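Side-chain contacts in protein angel homolog 2 (Homo sapiens, PDB 6RW0), which acts as a 2',3'-cyclic phosphatase of the CCR4/nocturin family and may bind the 3' untranslated regions of mRNA: residues T208-A211 against M212-E216; A113-R116 against P117-S121. All coordinates share one frame; numbering follows the deposited sequence. Where two conformers were deposited one is given.

Contact 1: T208-A211 against M212-E216; sequences TQLA and MLLAE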
loop_
_atom_site.group_PDB
_atom_site.type_symbol
_atom_site.label_atom_id
_atom_site.label_comp_id
_atom_site.label_asym_id
_atom_site.label_seq_id
_atom_site.Cartn_x
_atom_site.Cartn_y
_atom_site.Cartn_z
ATOM N N THR A 208 1.040 4.867 14.093
ATOM C CA THR A 208 0.123 5.994 14.190
ATOM C C THR A 208 -0.388 6.395 12.810
ATOM O O THR A 208 -1.572 6.698 12.650
ATOM C CB THR A 208 0.801 7.165 14.902
ATOM O OG1 THR A 208 1.295 6.739 16.185
ATOM C CG2 THR A 208 -0.168 8.306 15.159
ATOM N N GLN A 209 0.493 6.400 11.803
ATOM C CA GLN A 209 0.058 6.631 10.427
ATOM C C GLN A 209 -0.972 5.595 10.003
ATOM O O GLN A 209 -2.019 5.929 9.438
ATOM C CB GLN A 209 1.265 6.618 9.489
ATOM C CG GLN A 209 2.226 7.772 9.718
ATOM C CD GLN A 209 3.346 7.841 8.692
ATOM O OE1 GLN A 209 3.634 6.868 7.999
ATOM N NE2 GLN A 209 3.991 9.002 8.604
ATOM N N LEU A 210 -0.696 4.322 10.273
ATOM C CA LEU A 210 -1.673 3.286 9.956
ATOM C C LEU A 210 -3.004 3.542 10.659
ATOM O O LEU A 210 -4.074 3.418 10.046
ATOM C CB LEU A 210 -1.109 1.920 10.334
ATOM C CG LEU A 210 -2.060 0.742 10.150
ATOM C CD1 LEU A 210 -2.409 0.566 8.682
ATOM C CD2 LEU A 210 -1.465 -0.527 10.715
ATOM N N ALA A 211 -2.966 3.897 11.946
ATOM C CA ALA A 211 -4.201 4.178 12.675
ATOM C C ALA A 211 -4.978 5.315 12.019
ATOM O O ALA A 211 -6.213 5.286 11.968
ATOM C CB ALA A 211 -3.877 4.521 14.128
ATOM N N MET A 212 -4.273 6.334 11.525
ATOM C CA MET A 212 -4.939 7.445 10.856
ATOM C C MET A 212 -5.624 6.983 9.575
ATOM O O MET A 212 -6.750 7.401 9.287
ATOM C CB MET A 212 -3.926 8.554 10.580
ATOM C CG MET A 212 -3.459 9.238 11.848
ATOM S SD MET A 212 -1.983 10.261 11.641
ATOM C CE MET A 212 -2.692 11.685 11.028
ATOM N N LEU A 213 -4.967 6.126 8.792
ATOM C CA LEU A 213 -5.620 5.578 7.604
ATOM C C LEU A 213 -6.829 4.731 7.990
ATOM O O LEU A 213 -7.911 4.854 7.397
ATOM C CB LEU A 213 -4.639 4.736 6.794
ATOM C CG LEU A 213 -5.181 4.244 5.451
ATOM C CD1 LEU A 213 -5.390 5.410 4.500
ATOM C CD2 LEU A 213 -4.239 3.218 4.862
ATOM N N LEU A 214 -6.666 3.859 8.986
ATOM C CA LEU A 214 -7.775 3.010 9.415
ATOM C C LEU A 214 -8.949 3.836 9.927
ATOM O O LEU A 214 -10.114 3.488 9.683
ATOM C CB LEU A 214 -7.311 2.012 10.474
ATOM C CG LEU A 214 -6.318 0.954 10.002
ATOM C CD1 LEU A 214 -5.865 0.114 11.188
ATOM C CD2 LEU A 214 -6.880 0.055 8.903
ATOM N N ALA A 215 -8.680 4.933 10.643
ATOM C CA ALA A 215 -9.768 5.791 11.103
ATOM C C ALA A 215 -10.507 6.424 9.931
ATOM O O ALA A 215 -11.733 6.515 9.943
ATOM C CB ALA A 215 -9.231 6.869 12.042
ATOM N N GLU A 216 -9.781 6.869 8.902
ATOM C CA GLU A 216 -10.466 7.426 7.741
ATOM C C GLU A 216 -11.336 6.365 7.077
ATOM O O GLU A 216 -12.488 6.631 6.711
ATOM C CB GLU A 216 -9.460 8.009 6.750
ATOM C CG GLU A 216 -10.125 8.767 5.621
ATOM C CD GLU A 216 -10.650 10.117 6.039
ATOM O OE1 GLU A 216 -10.225 10.651 7.090
ATOM O OE2 GLU A 216 -11.492 10.661 5.306
#

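Contact 2: A113-R116 against P117-S121; sequences AEIR and PSLES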
loop_
_atom_site.group_PDB
_atom_site.type_symbol
_atom_site.label_atom_id
_atom_site.label_comp_id
_atom_site.label_asym_id
_atom_site.label_seq_id
_atom_site.Cartn_x
_atom_site.Cartn_y
_atom_site.Cartn_z
ATOM N N ALA A 113 2.332 15.959 -16.341
ATOM C CA ALA A 113 2.796 16.053 -17.722
ATOM C C ALA A 113 2.486 14.799 -18.529
ATOM O O ALA A 113 2.224 14.889 -19.738
ATOM C CB ALA A 113 4.312 16.265 -17.738
ATOM N N GLU A 114 2.547 13.628 -17.890
ATOM C CA GLU A 114 2.556 12.365 -18.613
ATOM C C GLU A 114 1.692 11.268 -17.995
ATOM O O GLU A 114 0.932 10.606 -18.711
ATOM C CB GLU A 114 3.981 11.813 -18.708
ATOM C CG GLU A 114 5.051 12.757 -19.182
ATOM C CD GLU A 114 6.400 12.212 -18.818
ATOM O OE1 GLU A 114 6.924 11.391 -19.598
ATOM O OE2 GLU A 114 6.891 12.548 -17.717
ATOM N N ILE A 115 1.813 10.999 -16.698
ATOM C CA ILE A 115 1.083 9.847 -16.102
ATOM C C ILE A 115 -0.427 10.060 -16.114
ATOM O O ILE A 115 -1.118 9.215 -16.630
ATOM C CB ILE A 115 1.581 9.551 -14.678
ATOM C CG1 ILE A 115 3.095 9.367 -14.626
ATOM C CG2 ILE A 115 0.858 8.343 -14.121
ATOM C CD1 ILE A 115 3.648 9.353 -13.221
ATOM N N ARG A 116 -0.914 11.176 -15.588
ATOM C CA ARG A 116 -2.371 11.400 -15.563
ATOM C C ARG A 116 -2.937 11.468 -16.990
ATOM O O ARG A 116 -3.891 10.793 -17.228
ATOM C CB ARG A 116 -2.720 12.647 -14.755
ATOM C CG ARG A 116 -4.180 12.662 -14.351
ATOM C CD ARG A 116 -4.559 13.920 -13.612
ATOM N NE ARG A 116 -5.850 13.761 -12.981
ATOM C CZ ARG A 116 -6.995 13.981 -13.585
ATOM N NH1 ARG A 116 -6.998 14.402 -14.833
ATOM N NH2 ARG A 116 -8.128 13.783 -12.944
ATOM N N PRO A 117 -2.362 12.193 -17.964
ATOM C CA PRO A 117 -2.944 12.193 -19.294
ATOM C C PRO A 117 -2.953 10.785 -19.905
ATOM O O PRO A 117 -3.888 10.438 -20.517
ATOM C CB PRO A 117 -2.055 13.156 -20.083
ATOM C CG PRO A 117 -1.462 14.036 -19.045
ATOM C CD PRO A 117 -1.228 13.104 -17.883
ATOM N N SER A 118 -1.892 10.016 -19.707
ATOM C CA SER A 118 -1.832 8.677 -20.280
ATOM C C SER A 118 -2.888 7.769 -19.668
ATOM O O SER A 118 -3.555 7.017 -20.383
ATOM C CB SER A 118 -0.433 8.083 -20.100
ATOM O OG SER A 118 0.530 8.807 -20.853
ATOM N N LEU A 119 -3.080 7.841 -18.351
ATOM C CA LEU A 119 -4.093 7.001 -17.728
ATOM C C LEU A 119 -5.501 7.439 -18.117
ATOM O O LEU A 119 -6.374 6.589 -18.322
ATOM C CB LEU A 119 -3.917 6.998 -16.213
ATOM C CG LEU A 119 -2.601 6.394 -15.719
ATOM C CD1 LEU A 119 -2.473 6.468 -14.201
ATOM C CD2 LEU A 119 -2.471 4.939 -16.180
ATOM N N GLU A 120 -5.694 8.743 -18.178
ATOM C CA GLU A 120 -7.037 9.213 -18.638
ATOM C C GLU A 120 -7.413 8.753 -20.095
ATOM O O GLU A 120 -8.548 8.222 -20.505
ATOM C CB GLU A 120 -7.174 10.732 -18.500
ATOM C CG GLU A 120 -7.096 11.232 -17.061
ATOM C CD GLU A 120 -8.376 11.379 -16.247
ATOM O OE1 GLU A 120 -9.390 11.787 -16.823
ATOM O OE2 GLU A 120 -8.336 11.126 -15.025
ATOM N N SER A 121 -6.340 8.634 -20.904
ATOM C CA SER A 121 -6.558 8.156 -22.265
ATOM C C SER A 121 -6.967 6.688 -22.283
ATOM O O SER A 121 -7.639 6.250 -23.224
ATOM C CB SER A 121 -5.314 8.388 -23.127
ATOM O OG SER A 121 -4.279 7.471 -22.820
HETATM O O HOH W 1 -10.524 14.299 -14.712
#

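Contact 1: T208-A211 against M212-E216
Leu-214 lies one helical turn beyond Leu-210, and their branched ends meet at an angle rather than alongside. Followed outward, the side chain of Leu-214 starts over the backbone of the preceding turn, its CB 3.6 Å from Leu-210 O. With CG turned beside its own backbone N and anti to the carbonyl carbon (chi1 -67°), CG settles closer still, 3.3 Å from the same Leu-210 O. The branch CD1 then reaches the partner's side chain, 4.0 Å from Leu-210 CG. Leu-210 takes the other common leucine shape, its CG anti to the backbone N (chi1 176°), which leans its CD1 against Leu-214 CG. Leu-210 O meanwhile accepts the N-H of Leu-214 at 2.8 Å in a nearly straight bond, so the carbonyl under this aliphatic pair has its polar need met.

Met-212 hugs the helix in a similar way. Its CG packs 3.3 Å from Thr-208 O, and its SD runs on past Thr-208 CG2 at 4.4 Å. The end of the chain then turns away from the earlier turn. A flexible thioether suits such a curved path, while the small CB of Ala-215 fits 3.4 Å from Ala-211 O.

Thr-208 and Gln-209 are buried too, but their polar ends are satisfied: Thr-208 OG1 bonds to Asp-204 O, and the Gln-209 amide joins Leu-197 N and Asn-170 OD1. Leu-210 packs on Leu-245, Phe-248 and Ile-249 of helix 244-251, Leu-213 on Met-233 of strand 231-236, and Leu-214 on both Met-233 and Phe-248. This is the apolar packing of a beta-alpha-beta crossover, in which helix 203-220 connects the parallel strands 189-195 and 231-236 of the DNase I-like fold.

Contact 2: A113-R116 against P117-S121
Arg-116 and Glu-120 pair one turn apart on a partly exposed flank of the helix, next to strand 124-130. In the conformer given, one of two modelled for Glu-120, its OE2 sits over one guanidinium face, offset toward the rim, with the carboxylate and guanidinium planes only 15° apart. At 3.4 Å from Arg-116 NH2 this oxygen makes a salt bridge by charge alone, since no N-H points at it. NH2 directs its hydrogens elsewhere: water 1, in plane at the guanidinium edge, accepts at 3.0 Å from Arg-116 NH2, and Cys-126 O takes another bond. The water also gives a weak bond to Glu-120 OE1, and OE2 has a weak one from Cys-126 N. Arg-116 stretches out from CG to NE, whereas Glu-120 bends midway to bring its carboxylate over the guanidinium. Replacing Arg-116 with an alanine would probably leave the Glu-120 carboxylate without its countercharge and Cys-126 O without this donor.

Next along the chain, Pro-117 interrupts the backbone bonding. Its N carries no hydrogen, and its CD stands 3.4 Å from Glu-114 O; the helix widens into a pi-type turn at 113-115 and kinks. Ser-118 grips Glu-114 O twice, by its N at 3.1 Å and by its OG at 2.8 Å, from opposite faces of the carbonyl plane. A short hydroxyl beside its own backbone N is well suited to that second bond.

On the inner side, Ile-115 CG2 lies 3.8 Å from Leu-119 CD1, the side chains running side by side. Ile-115 and Ser-118 meet Phe-86 of helix 82-96, whose Trp-82 bonds to Glu-114. Helix 108-121 thus packs through Leu-119 on Leu-101 and Leu-103 of the interior strand 100-107, beside helix 82-96, and its Arg-116 ties it to the edge strand 124-130.

In the fold
Both contacts join successive turns of one helix, each packed against strands, but on different helices and different sheets, their centres about 29 Å apart and their nearest atoms about 19 Å apart. Contact 1, on helix 203-220, is buried throughout, so aliphatic side chains dominate and its polar groups find partners within the protein. Contact 2, on helix 108-121, is further from the centre of the chain and only partly buried: a leucine and an isoleucine turn inward, while a charged pair and a water occupy a partly exposed flank beside strand 124-130. Regular backbone bonding in 208-216 contrasts with the proline-broken pattern in 113-121, where a serine hydroxyl adds a bond.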